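Local coordinates for antitoxin of toxin-antitoxin system VAPB (Rickettsia felis, PDB 3ZVK), which neutralises its cognate toxin VapC2, partially inhibiting the toxin's RNase activity, and binds DNA as part of a type II toxin-antitoxin system, at residues F21-V25 against K26-V30; D60-P63 against E64-D68. All coordinates share one frame; numbering follows the deposited sequence.

Contact 1 (F21-V25 against K26-V30). With nucleotides of chain J.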
loop_
_atom_site.group_PDB
_atom_site.type_symbol
_atom_site.label_atom_id
_atom_site.label_comp_id
_atom_site.label_asym_id
_atom_site.label_seq_id
_atom_site.Cartn_x
_atom_site.Cartn_y
_atom_site.Cartn_z
ATOM N N PHE F 21 0.461 -11.851 -9.381
ATOM C CA PHE F 21 0.149 -12.921 -8.435
ATOM C C PHE F 21 1.059 -12.969 -7.199
ATOM O O PHE F 21 1.104 -13.991 -6.487
ATOM C CB PHE F 21 0.086 -14.272 -9.161
ATOM C CG PHE F 21 -0.945 -14.300 -10.258
ATOM C CD1 PHE F 21 -2.299 -14.135 -9.973
ATOM C CD2 PHE F 21 -0.567 -14.474 -11.578
ATOM C CE1 PHE F 21 -3.252 -14.181 -10.988
ATOM C CE2 PHE F 21 -1.527 -14.537 -12.593
ATOM C CZ PHE F 21 -2.859 -14.394 -12.290
ATOM N N ARG F 22 1.753 -11.863 -6.925
ATOM C CA ARG F 22 2.633 -11.759 -5.771
ATOM C C ARG F 22 1.840 -11.817 -4.476
ATOM O O ARG F 22 0.715 -11.299 -4.395
ATOM C CB ARG F 22 3.457 -10.469 -5.809
ATOM C CG ARG F 22 4.651 -10.550 -6.738
ATOM C CD ARG F 22 5.318 -9.189 -6.822
ATOM N NE ARG F 22 6.529 -9.237 -7.627
ATOM C CZ ARG F 22 7.207 -8.164 -8.009
ATOM N NH1 ARG F 22 6.783 -6.951 -7.678
ATOM N NH2 ARG F 22 8.305 -8.292 -8.738
ATOM N N PHE F 23 2.422 -12.499 -3.479
ATOM C CA PHE F 23 1.827 -12.651 -2.154
ATOM C C PHE F 23 2.443 -11.617 -1.223
ATOM O O PHE F 23 3.592 -11.209 -1.431
ATOM C CB PHE F 23 2.048 -14.067 -1.632
ATOM C CG PHE F 23 1.164 -15.112 -2.280
ATOM C CD1 PHE F 23 1.577 -15.784 -3.431
ATOM C CD2 PHE F 23 -0.068 -15.457 -1.717
ATOM C CE1 PHE F 23 0.768 -16.769 -4.013
ATOM C CE2 PHE F 23 -0.878 -16.445 -2.304
ATOM C CZ PHE F 23 -0.454 -17.093 -3.444
ATOM N N SER F 24 1.673 -11.170 -0.221
ATOM C CA SER F 24 2.164 -10.209 0.770
ATOM C C SER F 24 2.545 -10.944 2.047
ATOM O O SER F 24 2.952 -10.311 3.010
ATOM C CB SER F 24 1.149 -9.097 1.024
ATOM O OG SER F 24 -0.003 -9.600 1.675
ATOM N N VAL F 25 2.459 -12.286 2.029
ATOM C CA VAL F 25 2.824 -13.182 3.144
ATOM C C VAL F 25 4.132 -13.919 2.787
ATOM O O VAL F 25 4.519 -13.923 1.624
ATOM C CB VAL F 25 1.669 -14.159 3.521
ATOM C CG1 VAL F 25 0.470 -13.398 4.074
ATOM C CG2 VAL F 25 1.255 -15.024 2.334
ATOM N N LYS F 26 4.824 -14.518 3.768
ATOM C CA LYS F 26 6.093 -15.206 3.478
ATOM C C LYS F 26 5.909 -16.718 3.369
ATOM O O LYS F 26 6.812 -17.434 2.929
ATOM C CB LYS F 26 7.181 -14.824 4.498
ATOM C CG LYS F 26 7.598 -13.356 4.354
ATOM C CD LYS F 26 9.089 -13.148 4.519
ATOM C CE LYS F 26 9.651 -11.949 3.766
ATOM N NZ LYS F 26 9.201 -10.630 4.291
ATOM N N GLU F 27 4.707 -17.188 3.743
ATOM C CA GLU F 27 4.322 -18.580 3.714
ATOM C C GLU F 27 2.937 -18.731 3.102
ATOM O O GLU F 27 2.087 -17.856 3.261
ATOM C CB GLU F 27 4.331 -19.158 5.132
ATOM C CG GLU F 27 5.710 -19.577 5.609
ATOM C CD GLU F 27 5.742 -20.343 6.919
ATOM O OE1 GLU F 27 5.110 -19.877 7.896
ATOM O OE2 GLU F 27 6.404 -21.407 6.969
ATOM N N VAL F 28 2.708 -19.853 2.406
ATOM C CA VAL F 28 1.425 -20.183 1.796
ATOM C C VAL F 28 1.047 -21.614 2.072
ATOM O O VAL F 28 1.910 -22.464 2.271
ATOM C CB VAL F 28 1.341 -19.884 0.272
ATOM C CG1 VAL F 28 1.264 -18.389 -0.015
ATOM C CG2 VAL F 28 2.456 -20.563 -0.527
ATOM N N SER F 29 -0.249 -21.885 2.036
ATOM C CA SER F 29 -0.822 -23.219 2.186
ATOM C C SER F 29 -0.806 -23.875 0.782
ATOM O O SER F 29 -1.103 -23.200 -0.196
ATOM C CB SER F 29 -2.249 -23.112 2.725
ATOM O OG SER F 29 -3.251 -23.017 1.716
ATOM N N VAL F 30 -0.425 -25.145 0.669
ATOM C CA VAL F 30 -0.421 -25.861 -0.617
ATOM C C VAL F 30 -1.368 -27.036 -0.495
ATOM O O VAL F 30 -1.158 -27.901 0.355
ATOM C CB VAL F 30 0.977 -26.342 -1.109
ATOM C CG1 VAL F 30 0.906 -26.899 -2.528
ATOM C CG2 VAL F 30 2.018 -25.248 -1.009
ATOM P P DA J 17 9.766 -4.767 -9.432
ATOM O OP1 DA J 17 8.349 -4.830 -8.953
ATOM O OP2 DA J 17 10.854 -5.127 -8.507
ATOM O "O5'" DA J 17 9.874 -5.624 -10.780
ATOM C "C5'" DA J 17 8.737 -5.567 -11.702
ATOM C "C4'" DA J 17 8.859 -6.581 -12.829
ATOM O "O4'" DA J 17 10.104 -6.379 -13.542
ATOM C "C3'" DA J 17 8.922 -8.004 -12.293
ATOM O "O3'" DA J 17 7.951 -8.748 -13.002
ATOM C "C2'" DA J 17 10.403 -8.413 -12.417
ATOM C "C1'" DA J 17 10.908 -7.544 -13.567
ATOM N N9 DA J 17 12.314 -7.108 -13.488
ATOM C C8 DA J 17 12.845 -6.279 -12.537
ATOM N N7 DA J 17 14.118 -6.024 -12.701
ATOM C C5 DA J 17 14.431 -6.648 -13.896
ATOM C C6 DA J 17 15.623 -6.721 -14.646
ATOM N N6 DA J 17 16.748 -6.107 -14.276
ATOM N N1 DA J 17 15.626 -7.480 -15.778
ATOM C C2 DA J 17 14.498 -8.088 -16.172
ATOM N N3 DA J 17 13.313 -8.064 -15.540
ATOM C C4 DA J 17 13.338 -7.331 -14.397
#

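Contact 2 (D60-P63 against E64-D68)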
loop_
_atom_site.group_PDB
_atom_site.type_symbol
_atom_site.label_atom_id
_atom_site.label_comp_id
_atom_site.label_asym_id
_atom_site.label_seq_id
_atom_site.Cartn_x
_atom_site.Cartn_y
_atom_site.Cartn_z
ATOM N N ASP F 60 15.221 -13.117 30.705
ATOM C CA ASP F 60 14.442 -11.957 30.280
ATOM C C ASP F 60 15.317 -10.875 29.660
ATOM O O ASP F 60 16.453 -10.670 30.085
ATOM C CB ASP F 60 13.650 -11.355 31.461
ATOM C CG ASP F 60 12.439 -12.117 31.972
ATOM O OD1 ASP F 60 12.055 -13.130 31.339
ATOM O OD2 ASP F 60 11.848 -11.677 32.974
ATOM N N ILE F 61 14.770 -10.182 28.652
ATOM C CA ILE F 61 15.380 -9.039 27.958
ATOM C C ILE F 61 15.153 -7.846 28.897
ATOM O O ILE F 61 14.074 -7.760 29.481
ATOM C CB ILE F 61 14.666 -8.896 26.574
ATOM C CG1 ILE F 61 14.992 -10.070 25.621
ATOM C CG2 ILE F 61 14.871 -7.556 25.875
ATOM C CD1 ILE F 61 16.451 -10.407 25.469
ATOM N N PHE F 62 16.170 -6.973 29.095
ATOM C CA PHE F 62 16.104 -5.804 30.007
ATOM C C PHE F 62 15.686 -6.195 31.459
ATOM O O PHE F 62 14.646 -5.725 31.930
ATOM C CB PHE F 62 15.163 -4.712 29.439
ATOM C CG PHE F 62 15.595 -4.101 28.133
ATOM C CD1 PHE F 62 16.604 -3.148 28.094
ATOM C CD2 PHE F 62 14.942 -4.419 26.948
ATOM C CE1 PHE F 62 16.990 -2.568 26.887
ATOM C CE2 PHE F 62 15.326 -3.837 25.742
ATOM C CZ PHE F 62 16.341 -2.907 25.719
ATOM N N PRO F 63 16.441 -7.081 32.167
ATOM C CA PRO F 63 16.016 -7.499 33.521
ATOM C C PRO F 63 16.001 -6.377 34.551
ATOM O O PRO F 63 15.193 -6.401 35.473
ATOM C CB PRO F 63 17.034 -8.576 33.906
ATOM C CG PRO F 63 17.748 -8.929 32.656
ATOM C CD PRO F 63 17.710 -7.733 31.787
ATOM N N GLU F 64 16.909 -5.410 34.389
ATOM C CA GLU F 64 17.044 -4.233 35.237
ATOM C C GLU F 64 16.188 -3.086 34.682
ATOM O O GLU F 64 15.995 -2.079 35.369
ATOM C CB GLU F 64 18.520 -3.801 35.314
ATOM C CG GLU F 64 19.416 -4.742 36.106
ATOM C CD GLU F 64 20.788 -4.181 36.434
ATOM O OE1 GLU F 64 21.577 -3.938 35.489
ATOM O OE2 GLU F 64 21.067 -3.966 37.636
ATOM N N GLY F 65 15.690 -3.251 33.454
ATOM C CA GLY F 65 14.879 -2.256 32.757
ATOM C C GLY F 65 15.615 -1.534 31.644
ATOM O O GLY F 65 16.776 -1.839 31.364
ATOM N N ARG F 66 14.938 -0.576 30.989
ATOM C CA ARG F 66 15.506 0.216 29.902
ATOM C C ARG F 66 16.262 1.432 30.416
ATOM O O ARG F 66 15.743 2.179 31.249
ATOM C CB ARG F 66 14.402 0.702 28.982
ATOM C CG ARG F 66 14.050 -0.237 27.857
ATOM C CD ARG F 66 12.856 0.310 27.111
ATOM N NE ARG F 66 13.181 1.486 26.303
ATOM C CZ ARG F 66 12.531 2.647 26.352
ATOM N NH1 ARG F 66 11.545 2.829 27.222
ATOM N NH2 ARG F 66 12.876 3.642 25.543
ATOM N N LYS F 67 17.483 1.638 29.904
ATOM C CA LYS F 67 18.316 2.784 30.253
ATOM C C LYS F 67 18.241 3.765 29.070
ATOM O O LYS F 67 19.148 3.837 28.233
ATOM C CB LYS F 67 19.772 2.369 30.562
ATOM N N ASP F 68 17.134 4.491 28.971
ATOM C CA ASP F 68 17.008 5.466 27.893
ATOM C C ASP F 68 17.324 6.863 28.454
ATOM O O ASP F 68 16.426 7.558 28.930
ATOM C CB ASP F 68 15.625 5.370 27.191
ATOM C CG ASP F 68 15.477 6.229 25.945
ATOM O OD1 ASP F 68 16.519 6.613 25.359
ATOM O OD2 ASP F 68 14.313 6.506 25.545
#

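Contact 1 (F21-V25 against K26-V30)
Val25 packs against the start of the strand that follows it. Its CG2 methyl lies 3.1 Å from Glu27 O, a tight van der Waals approach to a backbone carbonyl. With CG1 anti to the carbonyl carbon, CG2 falls between the backbone N and that carbon, on the side of Glu27 O. The same methyl is 4.1 Å from Val28 CG1. Lys26 lies between these residues and adds mainly its CB, 3.6 Å from Val25 C. The CB bond of Lys26 points away from 21-25.

Val28 also meets Phe23, five residues back. Its CG1 stands over one face of the phenyl ring, in a CH-pi contact 3.8 Å from the ring centroid and 17° off the normal. The methyl is displaced toward the rim, and Phe23 CD2 is its nearest ring atom at 3.6 Å.

Segment 21-25 is a loop after strand 12-17, and 26-30 runs into strand 27-33. Both lie within the SpoVT-AbrB region shared with MazE antitoxins. Glu27 and Val28 join an antiparallel ladder with a strand of the second subunit, and Val28 also packs on Ile6 of that subunit. The sheet therefore crosses the dimer interface, as in the AbrB swapped-hairpin fold. Pro41 of the same chain touches both Phe23 and Val25. Glu27 OE2 forms a salt bridge with Lys5 of the second subunit.

The loop also carries a DNA contact. Arg22 is extended from CG to NE and brings the edge of its guanidinium to a phosphate. Arg22 NH1 donates to OP1 of DA17 of chain J at 2.9 Å and 165°. Arg22 NH2 adds a weak bond to the same OP1, at 3.5 Å and 135°.

Contact 2 (D60-P63 against E64-D68)
Arg66 NH2 is held by two carboxylates. One is in its own segment: Asp68 OD2, 3.2 Å from Arg66 NH2 in a salt bridge. The other is Asp99 of the toxin chain. Arg66 NE forms a further salt bridge with Glu43 of the same toxin chain. These acidic partners probably balance its charge and fix the rotation of the guanidinium. Asp68 is held in turn by the backbone N atoms of Asn98 and Asp99 of the toxin.

The arginine uses its aliphatic part differently. CG of Arg66 sits over the centre of the Phe62 ring, 3.9 Å from the centroid and 13° off the normal. This is a CH-pi contact. The guanidinium is not stacked on the ring, since the two planes are 85° apart. The bend at chi3 takes NE out of the extended line of the chain, and the guanidinium leaves the ring. At the ring edge lies the Gly65 carbonyl, with Phe62 CD1 3.5 Å from Gly65 O.

A type I beta turn brings these groups together. Pro63 and Glu64 are its central residues. Gly65 N closes it on Phe62 O with a weak bond of 3.1 Å and 136°. Gly65 has a positive phi with an extended psi, a backbone shape that suits a residue without a side chain.

Phe62 packs on Glu43 of the toxin, and Ile61 O accepts a hydrogen bond from Asn15 of that chain. The turn belongs to no strand or helix of the antitoxin: it lies in the loop that follows helix 46-55, along the toxin.

How the contacts relate
Contact 1 and contact 2 follow in series along the chain and do not touch. Their centres are about 36 Å apart and their nearest atoms about 22 Å. Strand 36-41 and helix 46-55 come between them in the sequence. The two contacts face different partners. Contact 1 lies in the part of the chain that pairs with a second antitoxin subunit and reaches DNA. Contact 2 lies on the toxin, its nearest atom about 20 Å from the nucleic acid. This is consistent with a division of roles, DNA binding near the N-terminal end and toxin binding in the extended C-terminal part.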